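Local coordinates for Lin1840 protein (Listeria innocua serovar 6a, PDB 4ZOC) that probably hydrolyses terminal, non-reducing beta-D-glucosyl residues with release of beta-D-glucose, as a family 3 glycosidase involved in beta-1,2-glucan metabolism, at residues S623-S634 with Q669-L680; I102-R112 with V150-L160. The protein carries 2 engineered substitutions. One frame throughout, in Å; residues are numbered along the deposited sequence.

Interaction 1: S623-S634 with Q669-L680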
loop_
_atom_site.group_PDB
_atom_site.type_symbol
_atom_site.label_atom_id
_atom_site.label_comp_id
_atom_site.label_asym_id
_atom_site.label_seq_id
_atom_site.Cartn_x
_atom_site.Cartn_y
_atom_site.Cartn_z
ATOM N N SER A 623 34.093 11.843 4.604
ATOM C CA SER A 623 33.534 11.778 3.281
ATOM C C SER A 623 34.235 10.714 2.465
ATOM O O SER A 623 35.428 10.436 2.607
ATOM C CB SER A 623 33.664 13.130 2.567
ATOM O OG SER A 623 32.842 14.143 3.136
ATOM N N LEU A 624 33.484 10.106 1.579
ATOM C CA LEU A 624 34.031 9.317 0.536
ATOM C C LEU A 624 34.038 10.078 -0.763
ATOM O O LEU A 624 32.965 10.531 -1.263
ATOM C CB LEU A 624 33.266 7.973 0.402
ATOM C CG LEU A 624 33.799 7.026 -0.643
ATOM C CD1 LEU A 624 35.055 6.338 -0.157
ATOM C CD2 LEU A 624 32.726 6.030 -1.072
ATOM N N HIS A 625 35.243 10.212 -1.340
ATOM C CA HIS A 625 35.427 10.840 -2.634
ATOM C C HIS A 625 35.506 9.800 -3.755
ATOM O O HIS A 625 36.345 8.913 -3.746
ATOM C CB HIS A 625 36.647 11.767 -2.672
ATOM C CG HIS A 625 36.521 12.907 -1.726
ATOM N ND1 HIS A 625 35.928 14.106 -2.063
ATOM C CD2 HIS A 625 36.867 13.007 -0.431
ATOM C CE1 HIS A 625 35.953 14.906 -1.021
ATOM N NE2 HIS A 625 36.491 14.246 -0.010
ATOM N N VAL A 626 34.609 9.932 -4.718
ATOM C CA VAL A 626 34.449 8.954 -5.782
ATOM C C VAL A 626 34.759 9.646 -7.087
ATOM O O VAL A 626 34.144 10.687 -7.440
ATOM C CB VAL A 626 33.015 8.374 -5.812
ATOM C CG1 VAL A 626 32.922 7.358 -6.900
ATOM C CG2 VAL A 626 32.639 7.764 -4.464
ATOM N N GLU A 627 35.756 9.128 -7.792
ATOM C CA GLU A 627 36.209 9.735 -9.030
ATOM C C GLU A 627 35.925 8.801 -10.167
ATOM O O GLU A 627 36.273 7.619 -10.119
ATOM C CB GLU A 627 37.734 10.016 -8.977
ATOM C CG GLU A 627 38.261 10.642 -10.263
ATOM C CD GLU A 627 39.747 10.874 -10.197
ATOM O OE1 GLU A 627 40.127 12.024 -10.003
ATOM O OE2 GLU A 627 40.513 9.887 -10.279
ATOM N N VAL A 628 35.290 9.317 -11.190
ATOM C CA VAL A 628 34.806 8.487 -12.271
ATOM C C VAL A 628 35.254 9.075 -13.595
ATOM O O VAL A 628 35.015 10.222 -13.873
ATOM C CB VAL A 628 33.263 8.320 -12.286
ATOM C CG1 VAL A 628 32.830 7.353 -13.377
ATOM C CG2 VAL A 628 32.739 7.830 -10.926
ATOM N N THR A 629 35.873 8.240 -14.412
ATOM C CA THR A 629 36.276 8.628 -15.773
ATOM C C THR A 629 35.327 8.009 -16.764
ATOM O O THR A 629 35.075 6.793 -16.773
ATOM C CB THR A 629 37.692 8.110 -16.061
ATOM O OG1 THR A 629 38.560 8.700 -15.096
ATOM C CG2 THR A 629 38.165 8.531 -17.408
ATOM N N ILE A 630 34.783 8.867 -17.602
ATOM C CA ILE A 630 33.800 8.417 -18.591
ATOM C C ILE A 630 34.282 8.780 -19.981
ATOM O O ILE A 630 34.799 9.864 -20.191
ATOM C CB ILE A 630 32.390 8.966 -18.300
ATOM C CG1 ILE A 630 31.403 8.432 -19.349
ATOM C CG2 ILE A 630 32.371 10.487 -18.213
ATOM C CD1 ILE A 630 29.937 8.563 -18.891
ATOM N N LYS A 631 34.119 7.841 -20.912
ATOM C CA LYS A 631 34.476 8.002 -22.317
ATOM C C LYS A 631 33.310 7.634 -23.225
ATOM O O LYS A 631 32.657 6.645 -23.009
ATOM C CB LYS A 631 35.678 7.113 -22.666
ATOM C CG LYS A 631 36.294 7.529 -24.003
ATOM C CD LYS A 631 37.510 6.731 -24.416
ATOM C CE LYS A 631 37.847 7.123 -25.843
ATOM N NZ LYS A 631 39.112 6.478 -26.207
ATOM N N ASN A 632 33.051 8.472 -24.216
ATOM C CA ASN A 632 32.183 8.159 -25.322
ATOM C C ASN A 632 32.945 7.439 -26.438
ATOM O O ASN A 632 33.776 8.038 -27.093
ATOM C CB ASN A 632 31.574 9.450 -25.859
ATOM C CG ASN A 632 30.587 9.249 -27.018
ATOM O OD1 ASN A 632 30.460 8.185 -27.639
ATOM N ND2 ASN A 632 29.889 10.354 -27.363
ATOM N N ILE A 633 32.700 6.130 -26.547
ATOM C CA ILE A 633 33.415 5.237 -27.401
ATOM C C ILE A 633 32.716 5.044 -28.743
ATOM O O ILE A 633 33.054 4.143 -29.511
ATOM C CB ILE A 633 33.693 3.893 -26.703
ATOM C CG1 ILE A 633 32.397 3.163 -26.295
ATOM C CG2 ILE A 633 34.603 4.096 -25.441
ATOM C CD1 ILE A 633 32.588 1.689 -25.901
ATOM N N SER A 634 31.717 5.863 -29.016
ATOM C CA SER A 634 30.982 5.832 -30.313
ATOM C C SER A 634 31.369 7.050 -31.147
ATOM O O SER A 634 32.189 7.911 -30.725
ATOM C CB SER A 634 29.461 5.809 -30.078
ATOM O OG SER A 634 28.970 7.114 -29.651
ATOM N N GLN A 669 31.603 14.568 -26.638
ATOM C CA GLN A 669 31.681 14.371 -28.062
ATOM C C GLN A 669 32.126 12.967 -28.352
ATOM O O GLN A 669 32.612 12.236 -27.469
ATOM C CB GLN A 669 32.663 15.390 -28.646
ATOM C CG GLN A 669 32.151 16.808 -28.550
ATOM C CD GLN A 669 30.958 17.052 -29.470
ATOM O OE1 GLN A 669 31.051 16.840 -30.662
ATOM N NE2 GLN A 669 29.826 17.471 -28.901
ATOM N N ALA A 670 32.022 12.586 -29.608
ATOM C CA ALA A 670 32.568 11.298 -30.034
ATOM C C ALA A 670 34.051 11.168 -29.611
ATOM O O ALA A 670 34.857 12.058 -29.822
ATOM C CB ALA A 670 32.418 11.160 -31.529
ATOM N N GLY A 671 34.372 10.064 -28.969
ATOM C CA GLY A 671 35.710 9.785 -28.445
ATOM C C GLY A 671 36.175 10.598 -27.254
ATOM O O GLY A 671 37.278 10.359 -26.776
ATOM N N GLU A 672 35.359 11.538 -26.760
ATOM C CA GLU A 672 35.775 12.379 -25.652
ATOM C C GLU A 672 35.706 11.655 -24.307
ATOM O O GLU A 672 34.851 10.803 -24.113
ATOM C CB GLU A 672 34.938 13.625 -25.595
ATOM C CG GLU A 672 35.399 14.579 -24.530
ATOM C CD GLU A 672 34.655 15.881 -24.560
ATOM O OE1 GLU A 672 35.153 16.864 -23.933
ATOM O OE2 GLU A 672 33.557 15.950 -25.179
ATOM N N GLU A 673 36.675 11.991 -23.440
ATOM C CA GLU A 673 36.822 11.480 -22.103
ATOM C C GLU A 673 36.799 12.656 -21.115
ATOM O O GLU A 673 37.365 13.776 -21.387
ATOM C CB GLU A 673 38.134 10.700 -21.985
ATOM C CG GLU A 673 38.242 9.870 -20.754
ATOM C CD GLU A 673 39.543 9.081 -20.702
ATOM O OE1 GLU A 673 40.509 9.586 -20.142
ATOM O OE2 GLU A 673 39.608 7.969 -21.220
ATOM N N LYS A 674 36.074 12.428 -20.010
ATOM C CA LYS A 674 36.006 13.364 -18.907
ATOM C C LYS A 674 36.085 12.654 -17.584
ATOM O O LYS A 674 35.766 11.503 -17.492
ATOM C CB LYS A 674 34.746 14.190 -18.940
ATOM C CG LYS A 674 34.671 15.210 -20.076
ATOM C CD LYS A 674 33.377 16.020 -19.945
ATOM C CE LYS A 674 33.333 17.093 -20.988
ATOM N NZ LYS A 674 32.013 17.760 -21.017
ATOM N N THR A 675 36.524 13.368 -16.557
ATOM C CA THR A 675 36.621 12.829 -15.206
ATOM C C THR A 675 35.732 13.674 -14.305
ATOM O O THR A 675 35.787 14.923 -14.368
ATOM C CB THR A 675 38.078 12.830 -14.725
ATOM O OG1 THR A 675 38.801 11.909 -15.544
ATOM C CG2 THR A 675 38.181 12.362 -13.330
ATOM N N VAL A 676 34.881 13.019 -13.503
ATOM C CA VAL A 676 33.989 13.779 -12.616
ATOM C C VAL A 676 34.203 13.200 -11.262
ATOM O O VAL A 676 34.573 12.017 -11.105
ATOM C CB VAL A 676 32.471 13.822 -13.047
ATOM C CG1 VAL A 676 32.197 14.914 -14.058
ATOM C CG2 VAL A 676 31.997 12.533 -13.626
ATOM N N THR A 677 34.049 14.038 -10.270
ATOM C CA THR A 677 34.299 13.595 -8.903
ATOM C C THR A 677 33.070 13.830 -8.090
ATOM O O THR A 677 32.351 14.792 -8.298
ATOM C CB THR A 677 35.507 14.304 -8.245
ATOM O OG1 THR A 677 35.275 15.723 -8.289
ATOM C CG2 THR A 677 36.722 14.010 -8.994
ATOM N N PHE A 678 32.782 12.919 -7.187
ATOM C CA PHE A 678 31.610 13.093 -6.292
ATOM C C PHE A 678 32.086 13.025 -4.851
ATOM O O PHE A 678 32.969 12.271 -4.552
ATOM C CB PHE A 678 30.574 11.981 -6.515
ATOM C CG PHE A 678 30.069 11.849 -7.901
ATOM C CD1 PHE A 678 29.045 12.670 -8.367
ATOM C CD2 PHE A 678 30.610 10.921 -8.761
ATOM C CE1 PHE A 678 28.575 12.500 -9.642
ATOM C CE2 PHE A 678 30.136 10.749 -10.027
ATOM C CZ PHE A 678 29.123 11.550 -10.472
ATOM N N GLU A 679 31.515 13.801 -3.949
ATOM C CA GLU A 679 31.795 13.674 -2.496
ATOM C C GLU A 679 30.569 13.082 -1.833
ATOM O O GLU A 679 29.480 13.670 -1.870
ATOM C CB GLU A 679 32.106 15.046 -1.883
ATOM C CG GLU A 679 32.460 14.955 -0.396
ATOM C CD GLU A 679 32.736 16.260 0.264
ATOM O OE1 GLU A 679 33.133 16.209 1.423
ATOM O OE2 GLU A 679 32.554 17.330 -0.348
ATOM N N LEU A 680 30.706 11.907 -1.225
ATOM C CA LEU A 680 29.579 11.345 -0.462
ATOM C C LEU A 680 29.963 11.675 0.957
ATOM O O LEU A 680 30.921 11.075 1.492
ATOM C CB LEU A 680 29.459 9.833 -0.681
ATOM C CG LEU A 680 29.360 9.335 -2.152
ATOM C CD1 LEU A 680 29.073 7.873 -2.295
ATOM C CD2 LEU A 680 28.341 10.078 -2.891
#

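Interaction 2: I102-R112 with V150-L160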
loop_
_atom_site.group_PDB
_atom_site.type_symbol
_atom_site.label_atom_id
_atom_site.label_comp_id
_atom_site.label_asym_id
_atom_site.label_seq_id
_atom_site.Cartn_x
_atom_site.Cartn_y
_atom_site.Cartn_z
ATOM N N ILE A 102 6.484 18.456 -17.955
ATOM C CA ILE A 102 5.904 18.152 -16.605
ATOM C C ILE A 102 6.980 17.752 -15.613
ATOM O O ILE A 102 8.011 17.248 -16.009
ATOM C CB ILE A 102 4.797 17.077 -16.637
ATOM C CG1 ILE A 102 5.261 15.741 -17.266
ATOM C CG2 ILE A 102 3.564 17.622 -17.281
ATOM C CD1 ILE A 102 4.340 14.573 -16.998
ATOM N N PRO A 103 6.766 18.028 -14.304
ATOM C CA PRO A 103 7.850 17.731 -13.399
ATOM C C PRO A 103 8.422 16.288 -13.424
ATOM O O PRO A 103 9.622 16.133 -13.218
ATOM C CB PRO A 103 7.260 18.130 -12.046
ATOM C CG PRO A 103 6.393 19.294 -12.413
ATOM C CD PRO A 103 5.775 18.897 -13.686
ATOM N N LEU A 104 7.571 15.274 -13.610
ATOM C CA LEU A 104 8.024 13.866 -13.609
ATOM C C LEU A 104 9.029 13.704 -14.758
ATOM O O LEU A 104 10.003 13.025 -14.616
ATOM C CB LEU A 104 6.822 12.949 -13.738
ATOM C CG LEU A 104 7.184 11.475 -13.511
ATOM C CD1 LEU A 104 8.043 11.228 -12.276
ATOM C CD2 LEU A 104 5.964 10.616 -13.531
ATOM N N ALA A 105 8.779 14.365 -15.887
ATOM C CA ALA A 105 9.725 14.372 -17.025
ATOM C C ALA A 105 11.020 15.102 -16.630
ATOM O O ALA A 105 12.139 14.655 -16.910
ATOM C CB ALA A 105 9.105 14.998 -18.222
ATOM N N LEU A 106 10.886 16.234 -15.960
ATOM C CA LEU A 106 12.067 16.953 -15.530
ATOM C C LEU A 106 12.912 16.054 -14.606
ATOM O O LEU A 106 14.089 16.181 -14.543
ATOM C CB LEU A 106 11.740 18.306 -14.880
ATOM C CG LEU A 106 11.032 19.321 -15.778
ATOM C CD1 LEU A 106 10.642 20.574 -15.038
ATOM C CD2 LEU A 106 11.889 19.641 -16.973
ATOM N N GLY A 107 12.291 15.224 -13.810
ATOM C CA GLY A 107 12.985 14.310 -12.892
ATOM C C GLY A 107 13.863 13.408 -13.791
ATOM O O GLY A 107 15.033 13.189 -13.527
ATOM N N CYS A 108 13.301 12.984 -14.878
ATOM C CA CYS A 108 14.055 12.074 -15.831
ATOM C C CYS A 108 15.281 12.739 -16.523
ATOM O O CYS A 108 16.127 12.051 -17.028
ATOM C CB CYS A 108 13.151 11.460 -16.883
ATOM S SG CYS A 108 11.818 10.416 -16.231
ATOM N N SER A 109 15.324 14.088 -16.567
ATOM C CA SER A 109 16.501 14.803 -17.012
ATOM C C SER A 109 17.717 14.519 -16.169
ATOM O O SER A 109 18.793 14.581 -16.713
ATOM C CB SER A 109 16.328 16.327 -17.079
ATOM O OG SER A 109 16.441 16.929 -15.799
ATOM N N PHE A 110 17.551 14.189 -14.889
ATOM C CA PHE A 110 18.695 14.079 -13.929
ATOM C C PHE A 110 19.622 15.279 -14.060
ATOM O O PHE A 110 20.868 15.166 -13.877
ATOM C CB PHE A 110 19.398 12.728 -14.137
ATOM C CG PHE A 110 18.734 11.595 -13.433
ATOM C CD1 PHE A 110 17.560 11.011 -13.973
ATOM C CD2 PHE A 110 19.343 11.005 -12.317
ATOM C CE1 PHE A 110 16.953 9.929 -13.408
ATOM C CE2 PHE A 110 18.735 9.892 -11.736
ATOM C CZ PHE A 110 17.548 9.376 -12.307
ATOM N N ASP A 111 19.022 16.451 -14.401
ATOM C CA ASP A 111 19.798 17.631 -14.714
ATOM C C ASP A 111 19.370 18.880 -13.947
ATOM O O ASP A 111 18.370 19.511 -14.266
ATOM C CB ASP A 111 19.851 17.865 -16.238
ATOM C CG ASP A 111 20.916 18.864 -16.604
ATOM O OD1 ASP A 111 22.121 18.553 -16.395
ATOM O OD2 ASP A 111 20.552 19.991 -16.999
ATOM N N ARG A 112 20.146 19.202 -12.907
ATOM C CA ARG A 112 19.840 20.279 -11.986
ATOM C C ARG A 112 19.686 21.593 -12.776
ATOM O O ARG A 112 18.757 22.349 -12.532
ATOM C CB ARG A 112 20.875 20.419 -10.872
ATOM C CG ARG A 112 20.943 19.256 -9.901
ATOM C CD ARG A 112 22.260 19.380 -9.140
ATOM N NE ARG A 112 22.491 18.366 -8.109
ATOM C CZ ARG A 112 23.124 17.199 -8.356
ATOM N NH1 ARG A 112 23.532 16.892 -9.575
ATOM N NH2 ARG A 112 23.364 16.352 -7.366
ATOM N N VAL A 150 1.451 12.125 -9.611
ATOM C CA VAL A 150 2.811 11.751 -9.874
ATOM C C VAL A 150 3.414 12.704 -10.902
ATOM O O VAL A 150 4.638 12.930 -10.851
ATOM C CB VAL A 150 3.036 10.277 -10.324
ATOM C CG1 VAL A 150 2.602 9.333 -9.195
ATOM C CG2 VAL A 150 2.295 9.934 -11.587
ATOM N N MET A 151 2.601 13.257 -11.811
ATOM C CA MET A 151 3.160 14.129 -12.865
ATOM C C MET A 151 3.845 15.367 -12.291
ATOM O O MET A 151 4.637 15.977 -12.965
ATOM C CB MET A 151 2.071 14.594 -13.831
ATOM C CG MET A 151 0.889 15.344 -13.146
ATOM S SD MET A 151 0.386 16.882 -13.941
ATOM C CE MET A 151 1.865 17.840 -13.756
ATOM N N GLU A 152 3.478 15.731 -11.072
ATOM C CA GLU A 152 3.993 16.941 -10.367
ATOM C C GLU A 152 5.271 16.707 -9.621
ATOM O O GLU A 152 5.893 17.657 -9.211
ATOM C CB GLU A 152 2.952 17.469 -9.388
ATOM C CG GLU A 152 1.668 17.958 -10.035
ATOM C CD GLU A 152 0.576 18.035 -8.999
ATOM O OE1 GLU A 152 0.673 18.894 -8.098
ATOM O OE2 GLU A 152 -0.410 17.269 -9.129
ATOM N N SER A 153 5.602 15.444 -9.362
ATOM C CA SER A 153 6.742 15.052 -8.565
ATOM C C SER A 153 7.877 14.724 -9.497
ATOM O O SER A 153 7.626 14.416 -10.641
ATOM C CB SER A 153 6.349 13.800 -7.746
ATOM O OG SER A 153 7.489 13.336 -6.955
ATOM N N THR A 154 9.135 14.687 -8.987
ATOM C CA THR A 154 10.224 14.205 -9.760
ATOM C C THR A 154 10.446 12.710 -9.574
ATOM O O THR A 154 11.459 12.193 -10.131
ATOM C CB THR A 154 11.523 15.083 -9.573
ATOM O OG1 THR A 154 11.868 15.252 -8.166
ATOM C CG2 THR A 154 11.270 16.488 -10.211
ATOM N N GLY A 155 9.621 12.003 -8.767
ATOM C CA GLY A 155 9.653 10.530 -8.795
ATOM C C GLY A 155 9.871 9.836 -7.442
ATOM O O GLY A 155 9.534 10.380 -6.353
ATOM N N GLU A 156 10.419 8.625 -7.520
ATOM C CA GLU A 156 10.484 7.753 -6.376
ATOM C C GLU A 156 11.771 7.869 -5.477
ATOM O O GLU A 156 11.906 7.176 -4.428
ATOM C CB GLU A 156 10.304 6.296 -6.842
ATOM C CG GLU A 156 11.559 5.695 -7.443
ATOM C CD GLU A 156 11.305 4.364 -8.090
ATOM O OE1 GLU A 156 10.167 4.185 -8.636
ATOM O OE2 GLU A 156 12.244 3.489 -8.069
ATOM N N ASP A 157 12.681 8.762 -5.830
ATOM C CA ASP A 157 13.917 8.926 -5.045
ATOM C C ASP A 157 13.987 10.204 -4.250
ATOM O O ASP A 157 13.905 11.289 -4.801
ATOM C CB ASP A 157 15.137 8.906 -5.968
ATOM C CG ASP A 157 16.408 8.881 -5.165
ATOM O OD1 ASP A 157 16.511 7.961 -4.314
ATOM O OD2 ASP A 157 17.203 9.822 -5.312
ATOM N N PRO A 158 14.180 10.096 -2.933
ATOM C CA PRO A 158 14.207 11.304 -2.105
ATOM C C PRO A 158 15.402 12.165 -2.433
ATOM O O PRO A 158 15.275 13.411 -2.326
ATOM C CB PRO A 158 14.269 10.790 -0.682
ATOM C CG PRO A 158 13.864 9.377 -0.769
ATOM C CD PRO A 158 14.085 8.877 -2.137
ATOM N N PHE A 159 16.555 11.549 -2.786
ATOM C CA PHE A 159 17.772 12.399 -3.100
ATOM C C PHE A 159 17.605 13.217 -4.379
ATOM O O PHE A 159 17.775 14.473 -4.375
ATOM C CB PHE A 159 19.070 11.583 -3.185
ATOM C CG PHE A 159 20.286 12.393 -3.442
ATOM C CD1 PHE A 159 20.783 13.189 -2.480
ATOM C CD2 PHE A 159 20.896 12.376 -4.670
ATOM C CE1 PHE A 159 21.924 13.964 -2.720
ATOM C CE2 PHE A 159 21.994 13.140 -4.932
ATOM C CZ PHE A 159 22.494 13.931 -3.940
ATOM N N LEU A 160 17.289 12.535 -5.463
ATOM C CA LEU A 160 16.910 13.236 -6.637
ATOM C C LEU A 160 15.876 14.300 -6.358
ATOM O O LEU A 160 15.987 15.478 -6.840
ATOM C CB LEU A 160 16.364 12.276 -7.707
ATOM C CG LEU A 160 16.111 12.858 -9.072
ATOM C CD1 LEU A 160 17.345 13.556 -9.686
ATOM C CD2 LEU A 160 15.628 11.834 -10.070
#

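Interaction 1: S623-S634 with Q669-L680
Leu624 to Asn632 and Glu673 to Leu680 pair as antiparallel neighbours, their axes 161° apart. Hydrogen-bonded pairs from Leu624-Leu680 to Ile630-Lys674 alternate with non-hydrogen-bonded ones, and the bond from Asn632 N to Glu672 O (2.9 Å) continues the pairing into a type II turn, Gln669 to Glu672, in which Gly671 supplies the positive phi.

The apolar side chains share one face. Val626 CG2 meets Leu680 CD1 at 4.2 Å, and Val628 CG2 reaches the edge of the Phe678 ring through CE2 (4.0 Å).

The other face carries mainly polar side chains. From just before the strand, Ser623 OG donates to Glu679 OE1 on its anti side (2.7 Å), so the carboxylate is held beside the strand end. Glu679, extended with CG anti to the backbone N (chi1 -178°), runs alongside His625, putting CG 3.5 Å from CE1 of that ring. Thr629 OG1 and Thr675 OG1 share a hydrogen bond of 3.2 Å, while the methyl CG2 of Thr675 lies 3.5 Å from Glu627 CG; the Glu627 carboxylate itself bonds to Ser612.

In the fibronectin type III-like domain, 624-632 is the middle strand of its sheet, flanked by 607-611 and 673-680. The apolar face packs on strands 638-648 and 659-668 of the second sheet, as in a beta-sandwich: Ile630 and Val676 touch Ile642, and Phe678 touches Ala662.

Interaction 2: I102-R112 with V150-L160
Phe110 and Leu160 cross at about a right angle, the methyl CD2 of Leu160 lying over one ring face in a CH-pi contact, 4.0 Å from the centroid and 17° off the normal. It is offset toward the rim, so the closest ring atom is Phe110 CZ at 3.8 Å. Leu160 CG stands anti to its own N (chi1 -171°), a setting that carries both methyls toward the ring.

At the other end, Met151 bends at chi2 and chi3 and folds its CE between two residues, 3.9 Å from Ile102 CG2 and 4.1 Å from Pro103 CD. Its chain lies side by side with the proline but crosses Ile102 nearly perpendicularly. The backbone joins in here: Leu104 N donates to Met151 O (3.1 Å), approaching from above the carbonyl plane.

Between these ends the helix flank is bare at Gly107, and Thr154 settles against it, CB to Gly107 CA at 3.7 Å. The Thr154 methyl CG2 also rests 3.4 Å from Pro103 O, while its hydroxyl turns to Asn161.

The contact is buried where the TIM-barrel domain meets the other domains; it sets the short helix 103-108 against the loop leading into helix 158-173. Ala105, Leu106 and Ser109 of the 102-112 segment touch helix 361-374, and Phe159 and Leu160 lie against Phe663 of strand 659-668.

How the interactions relate
From the N terminus, interaction 2 comes first: it closes a loop of 37 residues that holds most of helix 112-128 and barrel strand 133-134, bringing residues 150-160, which lead into helix 158-173, back against helix 103-108. Interaction 1 follows far along the chain and closes 34 residues containing strands 638-648 and 659-668, within the fibronectin type III-like part. The two loops are in series, neither nested nor crossed. Their centres lie 23 Å apart, with nearest atoms about 7 Å apart and no direct touch. Strand 659-668, inside the loop closed by interaction 1, packs against both contacts and so links barrel and beta-sandwich.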